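VP1 (Polyomavirus HPyV7, PDB 4PCH) forms the jelly-roll pentamers that build the T=7 icosahedral capsid and, as the major capsid protein, probably serves attachment to host-cell receptors. Local coordinates at the interface of chains A and B. Sequence-based numbering; all coordinates share one arbitrary frame. Chains: chain A/B, VP1.

Contact 1: the interface of chains A and B. Residues chain A 98, 110; chain B 47, 116, 172, 232, 235, 254.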
# COMPACT_ATOMS: atom_id res chain seq x y z
N MET A 98 21.78 9.73 -0.29
CA MET A 98 21.60 11.14 -0.66
C MET A 98 22.79 11.59 -1.51
O MET A 98 22.85 11.29 -2.70
CB MET A 98 21.43 11.99 0.60
CG MET A 98 20.23 11.63 1.45
SD MET A 98 18.69 12.26 0.79
CE MET A 98 18.84 14.00 1.17
N LEU A 110 18.57 15.67 -5.98
CA LEU A 110 19.28 14.40 -5.85
C LEU A 110 18.56 13.31 -6.62
O LEU A 110 17.31 13.32 -6.75
CB LEU A 110 19.39 14.00 -4.37
CG LEU A 110 20.16 14.95 -3.51
CD1 LEU A 110 20.14 14.49 -2.07
CD2 LEU A 110 21.60 15.14 -4.00
N TYR B 47 21.57 21.38 0.82
CA TYR B 47 22.27 20.10 0.95
C TYR B 47 23.48 20.01 0.00
O TYR B 47 24.48 19.35 0.33
CB TYR B 47 21.29 18.95 0.72
CG TYR B 47 21.91 17.61 0.93
CD1 TYR B 47 21.98 17.02 2.20
CD2 TYR B 47 22.50 16.92 -0.12
CE1 TYR B 47 22.58 15.80 2.40
CE2 TYR B 47 23.11 15.71 0.08
CZ TYR B 47 23.14 15.13 1.34
OH TYR B 47 23.82 13.93 1.48
N THR B 116 13.98 11.26 -1.05
CA THR B 116 14.41 10.14 -0.20
C THR B 116 14.00 10.43 1.25
O THR B 116 14.05 11.58 1.71
CB THR B 116 15.93 9.92 -0.41
OG1 THR B 116 16.11 9.27 -1.67
CG2 THR B 116 16.56 9.06 0.66
N GLU B 172 22.58 9.21 7.21
CA GLU B 172 23.10 8.64 5.98
C GLU B 172 24.28 7.67 6.18
O GLU B 172 24.62 6.93 5.26
CB GLU B 172 23.55 9.75 5.04
CG GLU B 172 22.41 10.55 4.48
CD GLU B 172 22.87 11.88 3.94
OE1 GLU B 172 23.65 11.89 2.97
OE2 GLU B 172 22.43 12.90 4.48
N MET B 232 13.27 12.17 8.18
CA MET B 232 13.53 12.93 6.96
C MET B 232 12.37 12.67 6.03
O MET B 232 12.17 11.55 5.59
CB MET B 232 14.82 12.46 6.31
CG MET B 232 15.07 13.20 4.98
SD MET B 232 16.69 12.93 4.27
CE MET B 232 16.67 11.17 4.04
N MET B 235 12.98 16.29 0.41
CA MET B 235 13.64 17.58 0.15
C MET B 235 12.62 18.65 -0.30
O MET B 235 11.48 18.36 -0.69
CB MET B 235 14.76 17.41 -0.87
CG MET B 235 15.96 16.61 -0.31
SD MET B 235 17.29 16.61 -1.54
CE MET B 235 18.33 17.87 -0.77
N VAL B 254 17.03 19.60 2.88
CA VAL B 254 16.32 18.51 3.56
C VAL B 254 15.18 19.02 4.43
O VAL B 254 15.35 19.97 5.22
CB VAL B 254 17.30 17.66 4.40
CG1 VAL B 254 16.54 16.63 5.21
CG2 VAL B 254 18.33 17.03 3.49
O HOH W 1 24.32 9.77 1.11
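Over one face of the B:Tyr47 ring hangs the methyl end of A:Met98, with CE 4.3 Å above the ring plane and over the ring centre. A:Leu110 comes to the same face at about a right angle, towards its CD2-CE2 side, CD1 of the leucine lying 3.9 Å from CE2 of B:Tyr47. The other flat group, the B:Glu172 carboxylate, is met by the first carbons of A:Met98: CG of A:Met98 is 3.6 Å from the carboxylate carbon CD of B:Glu172. Within chain B the phenol OH of B:Tyr47 donates to OE1 of B:Glu172 at 2.5 Å, on the syn side and 18° out of the carboxylate plane, which ties the two groups together. OE1 also takes part in a water bridge to the backbone N of A:Met98.

Beyond this polar collar A:Met98 runs deep into chain B. Its chain folds at chi2 (-78°) and again at chi3 (-74°), turning the methyl back towards the tyrosine. The sulfur SD passes B:Thr116 at 3.8 Å from CB, the two side chains running in opposite directions, and B:Met232 is passed in the same way. CE is also 3.8 Å from CG2 of B:Val254, while SD of B:Met235 packs against CD1 of A:Leu110 at 3.6 Å. A:Met98 alone loses 107 Å² of surface to chain B. This inserted methionine helps hold neighbouring VP1 subunits together in the pentamer.

Contact 2: the interface of chains A and B. Residues chain A 98, 108-110; chain B 49, 194, 235, 252.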
# COMPACT_ATOMS: atom_id res chain seq x y z
N MET A 98 21.78 9.73 -0.29
CA MET A 98 21.60 11.14 -0.66
C MET A 98 22.79 11.59 -1.51
O MET A 98 22.85 11.29 -2.70
CB MET A 98 21.43 11.99 0.60
CG MET A 98 20.23 11.63 1.45
SD MET A 98 18.69 12.26 0.79
CE MET A 98 18.84 14.00 1.17
N GLY A 108 16.46 18.94 -11.12
CA GLY A 108 17.23 19.80 -10.23
C GLY A 108 17.35 19.32 -8.79
O GLY A 108 17.23 20.12 -7.86
N THR A 109 17.62 18.03 -8.60
CA THR A 109 17.64 17.50 -7.24
C THR A 109 18.40 16.22 -7.18
O THR A 109 18.92 15.74 -8.20
CB THR A 109 16.20 17.41 -6.65
OG1 THR A 109 16.28 17.34 -5.22
CG2 THR A 109 15.42 16.22 -7.21
N LEU A 110 18.57 15.67 -5.98
CA LEU A 110 19.28 14.40 -5.85
C LEU A 110 18.56 13.31 -6.62
O LEU A 110 17.31 13.32 -6.75
CB LEU A 110 19.39 14.00 -4.37
CG LEU A 110 20.16 14.95 -3.51
CD1 LEU A 110 20.14 14.49 -2.07
CD2 LEU A 110 21.60 15.14 -4.00
N MET B 49 24.60 19.61 -4.36
CA MET B 49 24.71 18.46 -5.26
C MET B 49 26.13 17.87 -5.24
O MET B 49 26.53 17.17 -6.17
CB MET B 49 24.32 18.88 -6.68
CG MET B 49 22.91 19.44 -6.82
SD MET B 49 21.59 18.29 -6.40
CE MET B 49 21.03 18.88 -4.81
N GLY B 194 14.39 10.36 -5.97
CA GLY B 194 14.55 11.78 -5.79
C GLY B 194 13.28 12.60 -5.90
O GLY B 194 13.29 13.77 -5.49
N MET B 235 12.98 16.29 0.41
CA MET B 235 13.64 17.58 0.15
C MET B 235 12.62 18.65 -0.30
O MET B 235 11.48 18.36 -0.69
CB MET B 235 14.76 17.41 -0.87
CG MET B 235 15.96 16.61 -0.31
SD MET B 235 17.29 16.61 -1.54
CE MET B 235 18.33 17.87 -0.77
N ARG B 252 18.10 23.24 -2.94
CA ARG B 252 17.36 22.09 -2.41
C ARG B 252 17.88 21.79 -1.00
O ARG B 252 19.10 21.78 -0.75
CB ARG B 252 17.51 20.86 -3.30
CG ARG B 252 16.98 20.99 -4.71
CD ARG B 252 15.47 21.04 -4.75
NE ARG B 252 14.89 19.71 -4.46
CZ ARG B 252 13.59 19.51 -4.28
NH1 ARG B 252 12.75 20.53 -4.38
NH2 ARG B 252 13.14 18.29 -3.98
O HOH W 2 14.81 15.41 -3.96
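A:Thr109 and B:Arg252 make a direct polar link where the short strand 109-110 of one polyomavirus VP1 subunit, here the jelly-roll part of a longer protein, lies against loops and strand 224-236 of its neighbour. The guanidinium NE of B:Arg252 donates to the hydroxyl OG1 of A:Thr109 at 2.9 Å, with 149° at the hydrogen and the oxygen tilted 21° from the guanidinium plane. OG1 points away from the backbone N of its own residue (chi1 -160°), towards the arginine. The arginine bends at chi2 and chi3 on its way there, and its CG passes 3.3 Å from the backbone O of A:Gly108.

Water 2 extends the link: it is 2.7 Å from OG1 of A:Thr109 and equally near the backbone O of B:Gly194. It also lies at the guanidinium edge, in plane, though its bond to NH2 of B:Arg252 is weak.

Among the apolar contacts, A:Leu110 divides its two methyls between two methionines. While CD1 goes to B:Met235, CD2 meets the B:Met49 methyl CE at 3.9 Å. B:Met49 is folded at chi2 and chi3, and its sulfur SD also rests 3.9 Å from the backbone C of A:Thr109. On the other flank the backbone O of A:Leu110 sits 3.3 Å from CA of B:Gly194.

Contact 3: the interface of chains A and B. Residues chain A 26, 28, 93, 258; chain B 131, 155, 175-176, 178.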
# COMPACT_ATOMS: atom_id res chain seq x y z
N VAL A 26 25.35 -12.15 9.96
CA VAL A 26 25.03 -11.14 8.99
C VAL A 26 25.61 -11.57 7.65
O VAL A 26 26.83 -11.67 7.52
CB VAL A 26 25.60 -9.75 9.37
CG1 VAL A 26 25.17 -8.72 8.33
CG2 VAL A 26 25.13 -9.35 10.76
N LEU A 28 26.72 -10.85 3.96
CA LEU A 28 27.16 -9.66 3.25
C LEU A 28 26.86 -9.77 1.76
O LEU A 28 26.91 -10.88 1.19
CB LEU A 28 28.65 -9.45 3.48
CG LEU A 28 29.12 -9.39 4.94
CD1 LEU A 28 30.62 -9.21 5.03
CD2 LEU A 28 28.34 -8.31 5.67
N LEU A 93 19.96 -4.32 6.52
CA LEU A 93 20.69 -3.16 6.98
C LEU A 93 20.85 -2.20 5.81
O LEU A 93 21.41 -2.57 4.74
CB LEU A 93 22.07 -3.52 7.53
CG LEU A 93 22.07 -4.27 8.86
CD1 LEU A 93 21.98 -5.76 8.62
CD2 LEU A 93 23.31 -3.95 9.67
N TYR A 258 23.44 -3.39 2.83
CA TYR A 258 24.73 -3.46 3.49
C TYR A 258 24.98 -4.82 4.12
O TYR A 258 26.12 -5.18 4.44
CB TYR A 258 24.77 -2.43 4.59
CG TYR A 258 24.69 -0.96 4.18
CD1 TYR A 258 25.04 -0.53 2.89
CD2 TYR A 258 24.32 0.01 5.10
CE1 TYR A 258 25.02 0.81 2.56
CE2 TYR A 258 24.33 1.36 4.77
CZ TYR A 258 24.69 1.75 3.50
OH TYR A 258 24.70 3.10 3.19
N ILE B 131 26.01 0.84 13.48
CA ILE B 131 27.11 0.43 12.65
C ILE B 131 27.42 1.56 11.66
O ILE B 131 26.51 2.15 11.06
CB ILE B 131 26.80 -0.86 11.86
CG1 ILE B 131 26.29 -1.97 12.78
CG2 ILE B 131 28.04 -1.32 11.10
CD1 ILE B 131 25.84 -3.19 12.01
N ALA B 155 28.28 -4.39 6.36
CA ALA B 155 28.09 -4.58 7.79
C ALA B 155 28.81 -5.80 8.31
O ALA B 155 28.22 -6.69 8.97
CB ALA B 155 26.59 -4.64 8.09
N VAL B 175 23.71 3.02 10.93
CA VAL B 175 22.55 2.14 10.88
C VAL B 175 22.38 1.42 12.23
O VAL B 175 23.37 0.95 12.79
CB VAL B 175 22.75 1.07 9.78
CG1 VAL B 175 21.54 0.17 9.67
CG2 VAL B 175 23.03 1.72 8.42
N ALA B 176 21.15 1.30 12.72
CA ALA B 176 20.90 0.54 13.94
C ALA B 176 21.53 -0.84 13.81
O ALA B 176 21.40 -1.49 12.79
CB ALA B 176 19.40 0.40 14.20
N PRO B 178 21.62 -4.63 14.52
CA PRO B 178 20.79 -5.74 14.95
C PRO B 178 21.56 -6.83 15.71
O PRO B 178 20.96 -7.68 16.32
CB PRO B 178 20.24 -6.28 13.61
CG PRO B 178 21.32 -6.00 12.63
CD PRO B 178 21.88 -4.68 13.07
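At the apolar centre, CD2 of A:Leu93 presses on the CD1 methyl of B:Ile131 at 3.5 Å, the two side chains crossing at about a right angle. The same CD2 lies 3.7 Å from CB of B:Ala155 and 3.8 Å from the ring carbon CD of B:Pro178; one methyl thus serves several chain B side chains. A:Leu93 meets the proline ring end-on, its other methyl CD1 near CG. Its chi2 of 88°, measured to CD1 and away from the usual staggered values, leaves CD2 pointing into this group. A:Leu93 gives up 60 Å² of surface here.

To one flank, B:Val175 brings its CG2 methyl to the edge of the A:Tyr258 ring, in the ring plane and 3.9 Å from CE2. A:Val26 and A:Leu28 approach the backbone carbonyl of B:Ala155 instead, with CG1 of A:Val26 at 3.7 Å from the oxygen.

The polar rim is a backbone bond: N of B:Ala155 donates to O of A:Tyr258 at 3.0 Å. As part of the subunit interface of the VP1 pentamer, the site joins the ends of chain A strands 20-27 and 81-93, and the turn between strands 253-256 and 259-270, to chain B strands 129-132 and 174-176 and the loops carrying B:Ala155 and B:Pro178.

Contact 4: the interface of chains A and B. Residues chain A 28-29, 40-42, 258; chain B 153-155.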
# COMPACT_ATOMS: atom_id res chain seq x y z
N LEU A 28 26.72 -10.85 3.96
CA LEU A 28 27.16 -9.66 3.25
C LEU A 28 26.86 -9.77 1.76
O LEU A 28 26.91 -10.88 1.19
CB LEU A 28 28.65 -9.45 3.48
CG LEU A 28 29.12 -9.39 4.94
CD1 LEU A 28 30.62 -9.21 5.03
CD2 LEU A 28 28.34 -8.31 5.67
N PRO A 29 26.59 -8.62 1.11
CA PRO A 29 26.27 -8.66 -0.31
C PRO A 29 27.43 -9.22 -1.14
O PRO A 29 28.58 -8.98 -0.81
CB PRO A 29 26.01 -7.21 -0.65
CG PRO A 29 26.78 -6.42 0.39
CD PRO A 29 26.60 -7.24 1.64
N PHE A 40 32.89 -9.31 -1.15
CA PHE A 40 31.76 -8.61 -0.53
C PHE A 40 31.82 -7.07 -0.66
O PHE A 40 32.69 -6.42 -0.10
CB PHE A 40 31.66 -8.95 0.96
CG PHE A 40 31.74 -10.43 1.25
CD1 PHE A 40 30.72 -11.27 0.84
CD2 PHE A 40 32.82 -10.96 1.94
CE1 PHE A 40 30.79 -12.64 1.10
CE2 PHE A 40 32.89 -12.32 2.20
CZ PHE A 40 31.88 -13.16 1.77
N GLN A 41 30.84 -6.51 -1.34
CA GLN A 41 30.75 -5.07 -1.61
C GLN A 41 29.27 -4.77 -1.74
O GLN A 41 28.51 -5.64 -2.19
CB GLN A 41 31.45 -4.70 -2.92
CG GLN A 41 32.97 -4.67 -2.86
CD GLN A 41 33.57 -3.30 -3.13
OE1 GLN A 41 34.20 -3.08 -4.18
NE2 GLN A 41 33.39 -2.36 -2.20
N SER A 42 28.84 -3.59 -1.33
CA SER A 42 27.42 -3.25 -1.40
C SER A 42 27.03 -2.51 -2.70
O SER A 42 25.84 -2.29 -2.93
CB SER A 42 26.95 -2.45 -0.18
OG SER A 42 27.77 -1.31 -0.01
N TYR A 258 23.44 -3.39 2.83
CA TYR A 258 24.73 -3.46 3.49
C TYR A 258 24.98 -4.82 4.12
O TYR A 258 26.12 -5.18 4.44
CB TYR A 258 24.77 -2.43 4.59
CG TYR A 258 24.69 -0.96 4.18
CD1 TYR A 258 25.04 -0.53 2.89
CD2 TYR A 258 24.32 0.01 5.10
CE1 TYR A 258 25.02 0.81 2.56
CE2 TYR A 258 24.33 1.36 4.77
CZ TYR A 258 24.69 1.75 3.50
OH TYR A 258 24.70 3.10 3.19
N ASP B 153 31.87 -0.48 3.49
CA ASP B 153 30.57 -0.37 2.80
C ASP B 153 29.64 -1.56 3.10
O ASP B 153 28.53 -1.62 2.59
CB ASP B 153 30.78 -0.20 1.28
CG ASP B 153 31.29 -1.46 0.61
OD1 ASP B 153 32.01 -2.24 1.25
OD2 ASP B 153 31.03 -1.66 -0.58
N VAL B 154 30.10 -2.47 3.95
CA VAL B 154 29.27 -3.62 4.34
C VAL B 154 29.31 -3.76 5.85
O VAL B 154 30.30 -3.38 6.50
CB VAL B 154 29.72 -4.94 3.70
CG1 VAL B 154 29.43 -4.91 2.19
CG2 VAL B 154 31.19 -5.22 3.95
N ALA B 155 28.28 -4.39 6.36
CA ALA B 155 28.09 -4.58 7.79
C ALA B 155 28.81 -5.80 8.31
O ALA B 155 28.22 -6.69 8.97
CB ALA B 155 26.59 -4.64 8.09
O HOH W 3 33.69 -4.21 0.80
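A:Ser42 grips B:Asp153 twice, once from its backbone and once from its side chain. The backbone N donates to the carboxylate OD2 at 3.0 Å, straight enough at 168° but from above the carboxylate plane, 59° out of it. The hydroxyl OG of A:Ser42 donates to the backbone O of B:Asp153 at 2.7 Å, again from above the carbonyl plane. With chi1 at 54°, OG sits between its own backbone N and carbonyl carbon, close enough to OD2 for a further weak bond. A:Gln41 crosses the aspartate at about a right angle and offers NE2 to OD2, but that side chain is poorly ordered and the bond weak. The neighbouring N-H donors may help stabilise negative charge on the carboxylate. On the carboxylate's other oxygen, water 3 bridges OD1 of B:Asp153, 2.6 Å away, to the backbone O of A:Phe40 and probably helps position the group.

Next along chain B, B:Val154 turns its CG1 methyl to A:Pro29, 3.5 Å from the ring carbon CG and 3.7 Å from CD. That methyl also reaches CA of A:Gln41 at 4.0 Å. On the valine's other branch, CG2 approaches CD1 of A:Leu28, the side chains crossing at about a right angle. B:Val154 hides 64 Å² against chain A.

Beyond the valine, the B:Ala155 to A:Tyr258 backbone bond continues the attachment. Together these contacts fasten a chain B loop across its neighbour and help close the VP1 pentamer.

The four contacts form two pairs along one subunit boundary. Contact 1 and contact 2 have C-alpha centres about 6 Å apart and share A:Met98, A:Leu110 and B:Met235. Contact 3 and contact 4, about 9 Å apart, share A:Leu28, A:Tyr258 and B:Ala155. Between the pairs the centres are about 21 to 25 Å apart, so the neighbours are held at two well-separated regions, which should limit rocking of one subunit against the other. Chains A and B present different surfaces rather than an exact two-fold, as a ring requires, and the same contacts can repeat around the five VP1 copies of the pentamer.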